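Local structure of hyaluronidase (Thermobaculum terrenum, 5DIY) at residues C[8-13]-C[219-224]; C[37-42]-C[253-258]; C[330-335]-C[442-447]; C[391-396]-C[446-451]; C[463-466]-C[471-474]. The protein probably removes O-linked N-acetylglucosamine from proteins by hydrolysis, as an O-GlcNAc hydrolase of glycoside hydrolase family 84, studied here as an engineered active-site variant. All coordinates share one frame; numbering follows the deposited sequence.

Interaction 1: C[8-13]-C[219-224]; sequences GIIEGF and TLWDNY. With NAG (2-acetamido-2-deoxy-beta-D-glucopyranose), chain E.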
# COMPACT_ATOMS: atom_id res chain seq x y z
N GLY C 8 -3.52 10.88 -11.13
CA GLY C 8 -4.12 9.60 -11.48
C GLY C 8 -4.17 8.47 -10.47
O GLY C 8 -3.55 8.52 -9.40
N ILE C 9 -4.95 7.46 -10.83
CA ILE C 9 -4.95 6.17 -10.17
C ILE C 9 -4.50 5.15 -11.19
O ILE C 9 -5.01 5.13 -12.31
CB ILE C 9 -6.36 5.80 -9.64
CG1 ILE C 9 -6.73 6.73 -8.48
CG2 ILE C 9 -6.39 4.34 -9.20
CD1 ILE C 9 -8.16 6.61 -8.00
N ILE C 10 -3.54 4.31 -10.81
CA ILE C 10 -3.17 3.14 -11.62
C ILE C 10 -3.67 1.89 -10.91
O ILE C 10 -3.21 1.56 -9.82
CB ILE C 10 -1.65 3.05 -11.93
CG1 ILE C 10 -1.33 1.74 -12.67
CG2 ILE C 10 -0.77 3.18 -10.68
CD1 ILE C 10 -0.03 1.77 -13.45
N GLU C 11 -4.63 1.19 -11.52
CA GLU C 11 -5.00 -0.13 -11.02
C GLU C 11 -3.93 -1.10 -11.52
O GLU C 11 -4.11 -1.74 -12.55
CB GLU C 11 -6.41 -0.55 -11.48
CG GLU C 11 -6.84 -1.87 -10.86
CD GLU C 11 -8.25 -2.31 -11.23
OE1 GLU C 11 -9.05 -1.50 -11.75
OE2 GLU C 11 -8.56 -3.50 -10.98
N GLY C 12 -2.82 -1.16 -10.79
CA GLY C 12 -1.62 -1.91 -11.19
C GLY C 12 -1.11 -2.89 -10.15
O GLY C 12 0.05 -3.30 -10.19
N PHE C 13 -1.98 -3.30 -9.24
CA PHE C 13 -1.60 -4.15 -8.11
C PHE C 13 -1.77 -5.63 -8.45
O PHE C 13 -2.41 -5.96 -9.45
CB PHE C 13 -2.39 -3.78 -6.84
CG PHE C 13 -3.89 -3.73 -7.04
CD1 PHE C 13 -4.63 -4.90 -7.15
CD2 PHE C 13 -4.55 -2.51 -7.14
CE1 PHE C 13 -6.00 -4.85 -7.35
CE2 PHE C 13 -5.92 -2.46 -7.33
CZ PHE C 13 -6.64 -3.63 -7.44
N THR C 219 7.26 10.19 -14.76
CA THR C 219 5.92 10.08 -14.20
C THR C 219 6.05 9.14 -13.01
O THR C 219 6.70 8.11 -13.12
CB THR C 219 4.92 9.49 -15.22
OG1 THR C 219 5.01 10.22 -16.45
CG2 THR C 219 3.49 9.56 -14.69
N LEU C 220 5.48 9.51 -11.88
CA LEU C 220 5.59 8.67 -10.68
C LEU C 220 4.50 7.61 -10.65
O LEU C 220 3.31 7.93 -10.73
CB LEU C 220 5.54 9.51 -9.40
CG LEU C 220 6.84 10.17 -8.96
CD1 LEU C 220 6.52 11.21 -7.89
CD2 LEU C 220 7.85 9.14 -8.43
N TRP C 221 4.93 6.36 -10.56
CA TRP C 221 4.08 5.23 -10.18
C TRP C 221 4.30 5.13 -8.68
O TRP C 221 5.28 4.56 -8.24
CB TRP C 221 4.56 3.95 -10.90
CG TRP C 221 3.79 2.68 -10.63
CD1 TRP C 221 3.23 2.27 -9.44
CD2 TRP C 221 3.52 1.64 -11.57
NE1 TRP C 221 2.63 1.06 -9.60
CE2 TRP C 221 2.79 0.64 -10.89
CE3 TRP C 221 3.82 1.46 -12.92
CZ2 TRP C 221 2.35 -0.53 -11.52
CZ3 TRP C 221 3.40 0.30 -13.55
CH2 TRP C 221 2.66 -0.68 -12.85
N ASP C 222 3.39 5.70 -7.90
CA ASP C 222 3.59 5.76 -6.46
C ASP C 222 2.85 4.60 -5.81
O ASP C 222 1.61 4.55 -5.85
CB ASP C 222 3.13 7.12 -5.91
CG ASP C 222 3.87 7.52 -4.64
OD1 ASP C 222 4.61 6.69 -4.07
OD2 ASP C 222 3.74 8.69 -4.22
N ASN C 223 3.60 3.68 -5.21
CA ASN C 223 3.04 2.46 -4.63
C ASN C 223 2.56 2.69 -3.20
O ASN C 223 3.11 2.15 -2.24
CB ASN C 223 4.07 1.32 -4.67
CG ASN C 223 4.24 0.73 -6.05
OD1 ASN C 223 5.34 0.69 -6.59
ND2 ASN C 223 3.16 0.22 -6.61
N TYR C 224 1.52 3.52 -3.10
CA TYR C 224 0.77 3.72 -1.87
C TYR C 224 -0.63 4.17 -2.33
O TYR C 224 -0.71 5.04 -3.21
CB TYR C 224 1.42 4.80 -0.98
CG TYR C 224 0.71 4.90 0.35
CD1 TYR C 224 1.00 4.02 1.40
CD2 TYR C 224 -0.31 5.83 0.53
CE1 TYR C 224 0.31 4.08 2.60
CE2 TYR C 224 -0.99 5.91 1.74
CZ TYR C 224 -0.69 5.02 2.76
OH TYR C 224 -1.39 5.11 3.94
C1 NAG E . 5.75 -3.98 -7.96
C2 NAG E . 4.77 -3.86 -9.15
C3 NAG E . 3.34 -3.51 -8.75
C4 NAG E . 3.06 -3.95 -7.32
C5 NAG E . 4.00 -3.18 -6.39
C6 NAG E . 3.81 -3.55 -4.91
C7 NAG E . 5.55 -1.66 -9.98
C8 NAG E . 6.04 -0.93 -11.19
N2 NAG E . 5.28 -2.96 -10.17
O3 NAG E . 2.43 -4.15 -9.65
O4 NAG E . 1.72 -3.63 -6.95
O5 NAG E . 5.37 -3.29 -6.77
O6 NAG E . 3.92 -4.96 -4.70
O7 NAG E . 5.41 -1.11 -8.90
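The I10 side chain lies over one face of the W221 indole: CD1 stands 3.6 Å from the centroid of the six-membered ring of W221 and 7° off its normal, a CH-pi contact. The two residues belong to strands 6-11 and 218-222 of a TIM barrel, which sit on either side of strand 251-256, so the contact skips one strand and is carried mainly by the I10 and W221 side chains, which meet inside the barrel. CG1 of I10 is anti to the backbone N (chi1 175°) and the chain stays extended at chi2, which delivers the methyl end-on to the ring. On the opposite face lies the acetamido group of NAG, with C8 3.4 Å above the plane and over the ring centre. W221 is thus a slab clamped between isoleucine and sugar, and replacing it with an alanine would probably leave the acetyl methyl without its flat wall and I10 CD1 facing a gap. K43, D119 and D228 hydrogen-bond the sugar elsewhere. G12 O lies in the indole plane, 3.8 Å from W221 CZ2, and accepts a 2.6 Å hydrogen bond from NAG O3.

Interaction 2: C[37-42]-C[253-258]; sequences AYIYAP and GIYANP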
# COMPACT_ATOMS: atom_id res chain seq x y z
N ALA C 37 -6.96 10.96 -14.46
CA ALA C 37 -6.24 9.93 -15.22
C ALA C 37 -6.34 8.56 -14.56
O ALA C 37 -6.12 8.43 -13.36
CB ALA C 37 -4.78 10.33 -15.37
N TYR C 38 -6.68 7.54 -15.36
CA TYR C 38 -6.77 6.17 -14.89
C TYR C 38 -6.00 5.26 -15.82
O TYR C 38 -6.17 5.35 -17.03
CB TYR C 38 -8.23 5.72 -14.82
CG TYR C 38 -8.42 4.24 -14.60
CD1 TYR C 38 -8.29 3.69 -13.32
CD2 TYR C 38 -8.75 3.39 -15.66
CE1 TYR C 38 -8.48 2.34 -13.11
CE2 TYR C 38 -8.93 2.03 -15.45
CZ TYR C 38 -8.80 1.51 -14.18
OH TYR C 38 -8.99 0.17 -13.97
N ILE C 39 -5.18 4.37 -15.25
CA ILE C 39 -4.51 3.32 -16.02
C ILE C 39 -5.06 1.95 -15.64
O ILE C 39 -5.05 1.56 -14.46
CB ILE C 39 -2.98 3.34 -15.83
CG1 ILE C 39 -2.38 4.61 -16.43
CG2 ILE C 39 -2.34 2.12 -16.49
CD1 ILE C 39 -0.99 4.95 -15.93
N TYR C 40 -5.53 1.22 -16.65
CA TYR C 40 -5.95 -0.16 -16.48
C TYR C 40 -4.73 -1.07 -16.59
O TYR C 40 -4.14 -1.18 -17.67
CB TYR C 40 -6.98 -0.55 -17.54
CG TYR C 40 -7.45 -1.97 -17.39
CD1 TYR C 40 -8.51 -2.27 -16.55
CD2 TYR C 40 -6.82 -3.01 -18.07
CE1 TYR C 40 -8.95 -3.58 -16.40
CE2 TYR C 40 -7.24 -4.32 -17.92
CZ TYR C 40 -8.31 -4.60 -17.08
OH TYR C 40 -8.75 -5.89 -16.91
N ALA C 41 -4.34 -1.70 -15.48
CA ALA C 41 -3.20 -2.62 -15.47
C ALA C 41 -3.19 -3.67 -14.34
O ALA C 41 -2.14 -3.92 -13.75
CB ALA C 41 -1.90 -1.81 -15.42
N PRO C 42 -4.35 -4.30 -14.04
CA PRO C 42 -4.33 -5.29 -12.96
C PRO C 42 -3.47 -6.50 -13.31
O PRO C 42 -3.66 -7.09 -14.38
CB PRO C 42 -5.81 -5.68 -12.80
CG PRO C 42 -6.42 -5.38 -14.11
CD PRO C 42 -5.69 -4.17 -14.63
N GLY C 253 3.62 13.91 -13.69
CA GLY C 253 2.41 13.48 -12.99
C GLY C 253 2.67 12.32 -12.04
O GLY C 253 3.77 11.77 -12.01
N ILE C 254 1.64 11.97 -11.27
CA ILE C 254 1.72 10.88 -10.31
C ILE C 254 0.48 10.01 -10.43
O ILE C 254 -0.63 10.53 -10.38
CB ILE C 254 1.85 11.37 -8.84
CG1 ILE C 254 2.93 12.46 -8.72
CG2 ILE C 254 2.13 10.19 -7.91
CD1 ILE C 254 3.20 12.97 -7.32
N TYR C 255 0.70 8.71 -10.60
CA TYR C 255 -0.37 7.71 -10.48
C TYR C 255 -0.18 6.91 -9.18
O TYR C 255 0.89 6.34 -8.96
CB TYR C 255 -0.35 6.75 -11.67
CG TYR C 255 -0.77 7.37 -12.99
CD1 TYR C 255 0.12 8.16 -13.73
CD2 TYR C 255 -2.04 7.13 -13.51
CE1 TYR C 255 -0.26 8.71 -14.94
CE2 TYR C 255 -2.43 7.68 -14.73
CZ TYR C 255 -1.53 8.47 -15.44
OH TYR C 255 -1.91 9.01 -16.65
N ALA C 256 -1.22 6.87 -8.35
CA ALA C 256 -1.20 6.10 -7.11
C ALA C 256 -1.69 4.68 -7.38
O ALA C 256 -2.77 4.51 -7.94
CB ALA C 256 -2.07 6.76 -6.06
N ASN C 257 -0.89 3.68 -7.01
CA ASN C 257 -1.35 2.29 -7.02
C ASN C 257 -2.10 1.99 -5.70
O ASN C 257 -1.48 1.96 -4.63
CB ASN C 257 -0.16 1.32 -7.21
CG ASN C 257 -0.60 -0.07 -7.64
OD1 ASN C 257 -1.76 -0.30 -7.98
ND2 ASN C 257 0.33 -1.01 -7.65
N PRO C 258 -3.43 1.78 -5.77
CA PRO C 258 -4.22 1.62 -4.55
C PRO C 258 -4.32 0.19 -4.05
O PRO C 258 -3.71 -0.72 -4.61
CB PRO C 258 -5.60 2.13 -4.99
CG PRO C 258 -5.67 1.76 -6.44
CD PRO C 258 -4.28 1.68 -6.97
O HOH W 1 -4.43 7.84 -17.96
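I39 CD1 presses on one face of the Y255 ring, 3.4 Å from its centroid and 17° off the normal, a CH-pi contact between strands 37-40 and 251-256. In the TIM barrel these strands flank strand 6-11, and over the short segments their axes approach to 8.3 Å at 52°, a distance spanned by side chains and one water. I39 sets CG1 anti to its carbonyl carbon (chi1 -67°) and keeps chi2 near extended, which brings CG1 and CD1 over the ring near CD2 and CE2. Y255 has the same kind of first torsion, with CG beside its backbone N, and its ring crosses the isoleucine chain at about a right angle. The packing is tight: I39 CD1 is 3.3 Å from Y255 CE2. A37 CB meets the phenol end, 3.4 Å from Y255 OH. A water 3.1 Å from Y255 OH donates to Y38 O. A leucine in place of Y255 would probably strand this water without its hydroxyl partner and leave the I39 methyl without a flat face to rest on. The mix implies that the buried phenol packs its face on aliphatic carbon while its hydroxyl keeps a water partner.

Interaction 3: C[330-335]-C[442-447]; sequences KVQEDF and RNFLQQ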
# COMPACT_ATOMS: atom_id res chain seq x y z
N LYS C 330 5.97 3.60 28.93
CA LYS C 330 5.60 4.49 30.03
C LYS C 330 4.96 3.71 31.19
O LYS C 330 5.33 3.90 32.35
CB LYS C 330 4.67 5.60 29.53
CG LYS C 330 4.29 6.63 30.57
CD LYS C 330 2.94 6.35 31.21
CE LYS C 330 2.60 7.39 32.27
NZ LYS C 330 1.45 6.92 33.09
N VAL C 331 4.01 2.84 30.85
CA VAL C 331 3.32 1.99 31.84
C VAL C 331 4.31 1.09 32.58
O VAL C 331 4.23 0.96 33.81
CB VAL C 331 2.21 1.11 31.19
CG1 VAL C 331 1.70 0.03 32.15
CG2 VAL C 331 1.05 1.98 30.72
N GLN C 332 5.23 0.47 31.85
CA GLN C 332 6.24 -0.40 32.47
C GLN C 332 7.17 0.39 33.40
O GLN C 332 7.53 -0.09 34.49
CB GLN C 332 7.04 -1.18 31.43
CG GLN C 332 6.24 -2.31 30.79
CD GLN C 332 6.96 -2.99 29.62
OE1 GLN C 332 8.07 -2.61 29.25
NE2 GLN C 332 6.32 -3.99 29.04
N GLU C 333 7.55 1.61 33.01
CA GLU C 333 8.36 2.46 33.90
C GLU C 333 7.59 2.82 35.18
O GLU C 333 8.16 2.77 36.26
CB GLU C 333 8.88 3.72 33.20
CG GLU C 333 9.81 4.52 34.12
CD GLU C 333 10.70 5.52 33.41
OE1 GLU C 333 10.18 6.26 32.54
OE2 GLU C 333 11.91 5.57 33.74
N ASP C 334 6.31 3.16 35.05
CA ASP C 334 5.45 3.39 36.22
C ASP C 334 5.49 2.21 37.19
O ASP C 334 5.72 2.40 38.39
CB ASP C 334 3.99 3.64 35.79
CG ASP C 334 3.75 5.04 35.29
OD1 ASP C 334 4.57 5.95 35.53
OD2 ASP C 334 2.69 5.24 34.66
N PHE C 335 5.29 1.00 36.67
CA PHE C 335 5.37 -0.21 37.50
C PHE C 335 6.75 -0.39 38.13
O PHE C 335 6.86 -0.76 39.29
CB PHE C 335 4.95 -1.46 36.71
CG PHE C 335 3.51 -1.46 36.24
CD1 PHE C 335 2.52 -0.66 36.86
CD2 PHE C 335 3.12 -2.30 35.22
CE1 PHE C 335 1.20 -0.69 36.41
CE2 PHE C 335 1.79 -2.35 34.78
CZ PHE C 335 0.84 -1.54 35.37
N ARG C 442 1.23 -7.48 21.38
CA ARG C 442 1.84 -8.81 21.56
C ARG C 442 3.01 -8.79 22.53
O ARG C 442 3.00 -9.52 23.54
CB ARG C 442 2.31 -9.38 20.22
CG ARG C 442 2.76 -10.83 20.26
CD ARG C 442 3.50 -11.21 18.99
NE ARG C 442 2.62 -11.14 17.84
CZ ARG C 442 1.75 -12.07 17.47
NH1 ARG C 442 1.62 -13.20 18.16
NH2 ARG C 442 0.99 -11.88 16.40
N ASN C 443 4.00 -7.93 22.25
CA ASN C 443 5.23 -7.88 23.06
C ASN C 443 4.94 -7.43 24.50
O ASN C 443 5.57 -7.91 25.43
CB ASN C 443 6.30 -6.98 22.42
CG ASN C 443 6.79 -7.48 21.06
OD1 ASN C 443 6.69 -8.67 20.73
ND2 ASN C 443 7.34 -6.57 20.27
N PHE C 444 3.98 -6.52 24.67
CA PHE C 444 3.55 -6.11 26.00
C PHE C 444 2.96 -7.28 26.77
O PHE C 444 3.33 -7.53 27.91
CB PHE C 444 2.55 -4.94 25.94
CG PHE C 444 2.05 -4.50 27.29
CD1 PHE C 444 2.92 -3.89 28.20
CD2 PHE C 444 0.72 -4.70 27.66
CE1 PHE C 444 2.46 -3.47 29.45
CE2 PHE C 444 0.26 -4.30 28.91
CZ PHE C 444 1.13 -3.68 29.81
N LEU C 445 2.05 -8.02 26.13
CA LEU C 445 1.41 -9.19 26.75
C LEU C 445 2.41 -10.30 27.09
O LEU C 445 2.32 -10.91 28.17
CB LEU C 445 0.28 -9.71 25.85
CG LEU C 445 -0.91 -8.75 25.72
CD1 LEU C 445 -1.90 -9.22 24.65
CD2 LEU C 445 -1.62 -8.55 27.05
N GLN C 446 3.37 -10.55 26.20
CA GLN C 446 4.43 -11.52 26.48
C GLN C 446 5.24 -11.12 27.71
O GLN C 446 5.64 -11.97 28.51
CB GLN C 446 5.36 -11.67 25.27
CG GLN C 446 6.41 -12.77 25.39
CD GLN C 446 5.81 -14.17 25.36
OE1 GLN C 446 5.15 -14.55 24.40
NE2 GLN C 446 6.05 -14.95 26.40
N GLN C 447 5.48 -9.82 27.87
CA GLN C 447 6.21 -9.30 29.02
C GLN C 447 5.39 -9.41 30.32
O GLN C 447 5.97 -9.62 31.39
CB GLN C 447 6.69 -7.86 28.75
CG GLN C 447 7.65 -7.29 29.80
CD GLN C 447 8.83 -8.19 30.12
OE1 GLN C 447 9.15 -8.45 31.28
NE2 GLN C 447 9.49 -8.69 29.09
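Q332 and F444 carry most of this contact between helices 322-336 and 440-451, two members of the all-helical bundle in the C-terminal third of the chain. The segment axes run 20° from parallel and stay 12.4 Å apart, a wide spacing bridged chiefly by Q332 and F444. Van der Waals contact does all the bridging. The amide of Q332 comes to the edge of the F444 ring, close to its plane, with the two flat groups turned only 23° from each other. F444 holds CG anti to its backbone N (chi1 178°), which swings the ring toward the other helix, where V331 CG1 stands 4.4 Å from F444 CZ in a loose apolar contact. Within the bundle F444 also stacks on F328 and touches L347 and L386. No charged pair is among the contacts between the two segments; K330 NZ forms a salt bridge with D334 OD2 one turn on, meeting its syn lone pair at 2.6 Å, while the other carboxylate oxygen pairs with R339. Q332 and Q447 are partly exposed; Q332 NE2 lies 3.5 Å from F444 CD1 and 3.6 Å from Q447 CG, so the amide nitrogen faces carbon on two residues.

Interaction 4: C[391-396]-C[446-451]; sequences ITFSNL and QQVLRS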
# COMPACT_ATOMS: atom_id res chain seq x y z
N ILE C 391 -6.17 -7.10 34.67
CA ILE C 391 -6.59 -7.92 35.80
C ILE C 391 -5.38 -8.58 36.45
O ILE C 391 -5.26 -8.61 37.68
CB ILE C 391 -7.62 -8.99 35.38
CG1 ILE C 391 -8.93 -8.32 34.93
CG2 ILE C 391 -7.91 -9.96 36.53
CD1 ILE C 391 -9.73 -9.17 33.98
N THR C 392 -4.48 -9.10 35.62
CA THR C 392 -3.29 -9.79 36.11
C THR C 392 -2.40 -8.85 36.94
O THR C 392 -2.06 -9.18 38.07
CB THR C 392 -2.49 -10.43 34.95
OG1 THR C 392 -3.35 -11.32 34.24
CG2 THR C 392 -1.28 -11.20 35.47
N PHE C 393 -2.07 -7.69 36.37
CA PHE C 393 -1.25 -6.68 37.07
C PHE C 393 -1.89 -6.16 38.36
O PHE C 393 -1.19 -6.03 39.37
CB PHE C 393 -0.93 -5.48 36.17
CG PHE C 393 0.22 -5.69 35.22
CD1 PHE C 393 1.48 -6.08 35.68
CD2 PHE C 393 0.07 -5.43 33.86
CE1 PHE C 393 2.54 -6.25 34.81
CE2 PHE C 393 1.13 -5.59 32.98
CZ PHE C 393 2.37 -6.01 33.45
N SER C 394 -3.19 -5.86 38.32
CA SER C 394 -3.91 -5.39 39.52
C SER C 394 -3.80 -6.37 40.69
O SER C 394 -3.54 -5.98 41.82
CB SER C 394 -5.39 -5.16 39.20
OG SER C 394 -5.57 -4.31 38.08
N ASN C 395 -3.99 -7.65 40.40
CA ASN C 395 -3.89 -8.69 41.41
C ASN C 395 -2.48 -9.03 41.85
O ASN C 395 -2.27 -9.47 42.98
CB ASN C 395 -4.65 -9.93 40.95
CG ASN C 395 -6.13 -9.68 40.93
OD1 ASN C 395 -6.73 -9.47 41.97
ND2 ASN C 395 -6.73 -9.66 39.75
N LEU C 396 -1.51 -8.82 40.96
CA LEU C 396 -0.11 -8.89 41.32
C LEU C 396 0.23 -7.85 42.39
O LEU C 396 0.89 -8.18 43.39
CB LEU C 396 0.77 -8.69 40.07
CG LEU C 396 2.28 -8.75 40.24
CD1 LEU C 396 2.72 -10.12 40.71
CD2 LEU C 396 2.96 -8.38 38.92
N GLN C 446 3.37 -10.55 26.20
CA GLN C 446 4.43 -11.52 26.48
C GLN C 446 5.24 -11.12 27.71
O GLN C 446 5.64 -11.97 28.51
CB GLN C 446 5.36 -11.67 25.27
CG GLN C 446 6.41 -12.77 25.39
CD GLN C 446 5.81 -14.17 25.36
OE1 GLN C 446 5.15 -14.55 24.40
NE2 GLN C 446 6.05 -14.95 26.40
N GLN C 447 5.48 -9.82 27.87
CA GLN C 447 6.21 -9.30 29.02
C GLN C 447 5.39 -9.41 30.32
O GLN C 447 5.97 -9.62 31.39
CB GLN C 447 6.69 -7.86 28.75
CG GLN C 447 7.65 -7.29 29.80
CD GLN C 447 8.83 -8.19 30.12
OE1 GLN C 447 9.15 -8.45 31.28
NE2 GLN C 447 9.49 -8.69 29.09
N VAL C 448 4.06 -9.31 30.23
CA VAL C 448 3.19 -9.64 31.38
C VAL C 448 3.47 -11.08 31.83
O VAL C 448 3.64 -11.34 33.02
CB VAL C 448 1.68 -9.48 31.07
CG1 VAL C 448 0.84 -9.87 32.29
CG2 VAL C 448 1.36 -8.06 30.63
N LEU C 449 3.50 -12.01 30.87
CA LEU C 449 3.85 -13.41 31.15
C LEU C 449 5.20 -13.55 31.84
O LEU C 449 5.31 -14.26 32.84
CB LEU C 449 3.83 -14.27 29.88
CG LEU C 449 2.55 -15.04 29.59
CD1 LEU C 449 2.82 -16.09 28.51
N ARG C 450 6.23 -12.89 31.30
CA ARG C 450 7.58 -12.91 31.89
C ARG C 450 7.62 -12.26 33.27
O ARG C 450 8.31 -12.73 34.17
CB ARG C 450 8.60 -12.21 30.99
CG ARG C 450 8.86 -12.89 29.66
CD ARG C 450 10.15 -12.39 29.03
NE ARG C 450 10.25 -12.71 27.61
CZ ARG C 450 9.83 -11.94 26.59
NH1 ARG C 450 9.26 -10.76 26.79
NH2 ARG C 450 9.97 -12.39 25.35
N SER C 451 6.87 -11.16 33.43
CA SER C 451 6.85 -10.39 34.68
C SER C 451 6.16 -11.10 35.85
O SER C 451 6.31 -10.67 37.00
CB SER C 451 6.20 -9.02 34.46
OG SER C 451 7.07 -8.19 33.71
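V448 wedges its two methyl groups against helix 373-398, and this is where the contact is tight. CG2 of V448 comes within 3.4 Å of F393 CE2, with CZ of the same ring close behind. Its other branch, CG1, stands 4.3 Å above the plane of the F393 ring, displaced toward the rim, and meets T392 CG2 at 4.0 Å. The branches are split this way because CG1 is anti to the backbone N (chi1 179°) while CG2 lies beside it, so one valine straddles two neighbours in sequence. All three residues are buried; F393 is also covered by L344, V448 by L422, and the T392 hydroxyl bonds back to Q388 O within its own helix. The side toward solvent is looser. There L396 CD2 approaches S451 O only to 4.5 Å, and both residues are partly exposed. The S451 hydroxyl turns back to its own helix: S451 OG donates to Q447 O at 2.9 Å, from above the carbonyl plane and from the face opposite S451 N, so two donors hold that oxygen. Away from the contact, within helix 373-398, N395 ND2 grips I391 O in a similar pairing with N395 N. With segment axes 11.1 Å apart and 26° from parallel, the arrangement is that of neighbouring helices in an alpha-helical bundle, joined by an aliphatic-aromatic contact.

Interaction 5: C[463-466]-C[471-474]; sequences EWTA and IVRD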
# COMPACT_ATOMS: atom_id res chain seq x y z
N GLU C 463 10.23 -20.66 45.77
CA GLU C 463 11.08 -19.46 45.78
C GLU C 463 12.45 -19.68 46.43
O GLU C 463 13.46 -19.20 45.93
CB GLU C 463 10.38 -18.27 46.44
CG GLU C 463 9.22 -17.71 45.62
CD GLU C 463 8.87 -16.28 45.97
OE1 GLU C 463 9.78 -15.42 45.97
OE2 GLU C 463 7.69 -16.00 46.23
N TRP C 464 12.46 -20.43 47.54
CA TRP C 464 13.70 -20.70 48.30
C TRP C 464 14.81 -21.43 47.53
O TRP C 464 15.98 -21.29 47.90
CB TRP C 464 13.38 -21.48 49.60
CG TRP C 464 12.99 -22.93 49.38
CD1 TRP C 464 11.74 -23.40 49.11
CD2 TRP C 464 13.85 -24.08 49.42
NE1 TRP C 464 11.77 -24.77 48.96
CE2 TRP C 464 13.05 -25.21 49.15
CE3 TRP C 464 15.23 -24.26 49.65
CZ2 TRP C 464 13.58 -26.52 49.11
CZ3 TRP C 464 15.75 -25.55 49.60
CH2 TRP C 464 14.93 -26.66 49.34
N THR C 465 14.46 -22.21 46.51
CA THR C 465 15.46 -22.96 45.73
C THR C 465 15.46 -22.73 44.21
O THR C 465 16.32 -23.27 43.52
CB THR C 465 15.34 -24.48 45.98
OG1 THR C 465 16.52 -25.15 45.50
CG2 THR C 465 14.09 -25.08 45.32
N ALA C 466 14.51 -21.95 43.69
CA ALA C 466 14.47 -21.66 42.25
C ALA C 466 15.50 -20.58 41.91
O ALA C 466 15.57 -19.55 42.59
CB ALA C 466 13.08 -21.22 41.84
N ILE C 471 13.63 -21.66 37.58
CA ILE C 471 13.61 -23.12 37.54
C ILE C 471 14.55 -23.65 38.61
O ILE C 471 15.42 -22.92 39.09
CB ILE C 471 14.02 -23.66 36.14
CG1 ILE C 471 15.39 -23.14 35.70
CG2 ILE C 471 12.96 -23.30 35.10
CD1 ILE C 471 15.94 -23.82 34.46
N VAL C 472 14.36 -24.91 38.97
CA VAL C 472 15.23 -25.61 39.91
C VAL C 472 16.10 -26.53 39.07
O VAL C 472 15.66 -27.04 38.04
CB VAL C 472 14.45 -26.35 41.03
CG1 VAL C 472 13.39 -27.30 40.48
CG2 VAL C 472 15.39 -27.09 41.97
N ARG C 473 17.35 -26.74 39.49
CA ARG C 473 18.30 -27.48 38.68
C ARG C 473 19.49 -28.03 39.45
O ARG C 473 19.72 -27.67 40.61
CB ARG C 473 18.77 -26.61 37.52
CG ARG C 473 19.22 -25.20 37.90
CD ARG C 473 19.47 -24.36 36.66
NE ARG C 473 20.40 -25.04 35.75
CZ ARG C 473 21.43 -24.47 35.12
NH1 ARG C 473 21.71 -23.17 35.24
NH2 ARG C 473 22.20 -25.23 34.34
N ASP C 474 20.23 -28.93 38.79
CA ASP C 474 21.45 -29.52 39.36
C ASP C 474 22.26 -30.18 38.24
O ASP C 474 21.78 -30.36 37.12
CB ASP C 474 21.08 -30.54 40.44
CG ASP C 474 22.27 -31.01 41.27
OD1 ASP C 474 23.44 -30.82 40.88
OD2 ASP C 474 22.02 -31.59 42.34
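I471, the first residue of the returning chain, meets A466 through its backbone: A466 CA lies 3.5 Å from I471 O, with an angle of 130° at the hydrogen, a CA-H...O contact. Its side chain points away from 463-466, so the carbonyl does the touching. V472 follows and uses its side chain. CG2, anti to the backbone N, reaches the methyl of T465, with 4.1 Å between V472 CG2 and T465 CG2, a loose apolar touch between two side chains that pass at a slant. The nearest pair of CA atoms is A466 and V472, 4.7 Å apart. Beyond it R473 and D474 continue in an extended conformation away from 463-466 and end the chain. A466 also touches L457 of helix 453-459, which ties the turn to the last helix. The arrangement is an irregular chain reversal at the surface, in which the C-terminal tail folds back on the loop after that helix.

The five contacts fall into two groups. Interactions 1 and 2 lie inside the TIM barrel with centres about 4 Å apart; strands 218-222, 251-256, 6-11 and 37-40 follow one another across the closure of the barrel, and the segments alternate along the chain, so the first two strands meet the last two as the barrel closes around the sugar site. Interactions 3 and 4 come later, in the helical bundle; centres about 9 Å apart, they share Q446 and Q447 of helix 440-451 and join through F393, which packs on F335 and F444. Interaction 5, about 22 Å from interaction 4 between centres, ends the chain. About 40 Å separates the centres of interactions 1 and 3, so the bundle contacts stand well apart from the sugar-binding barrel.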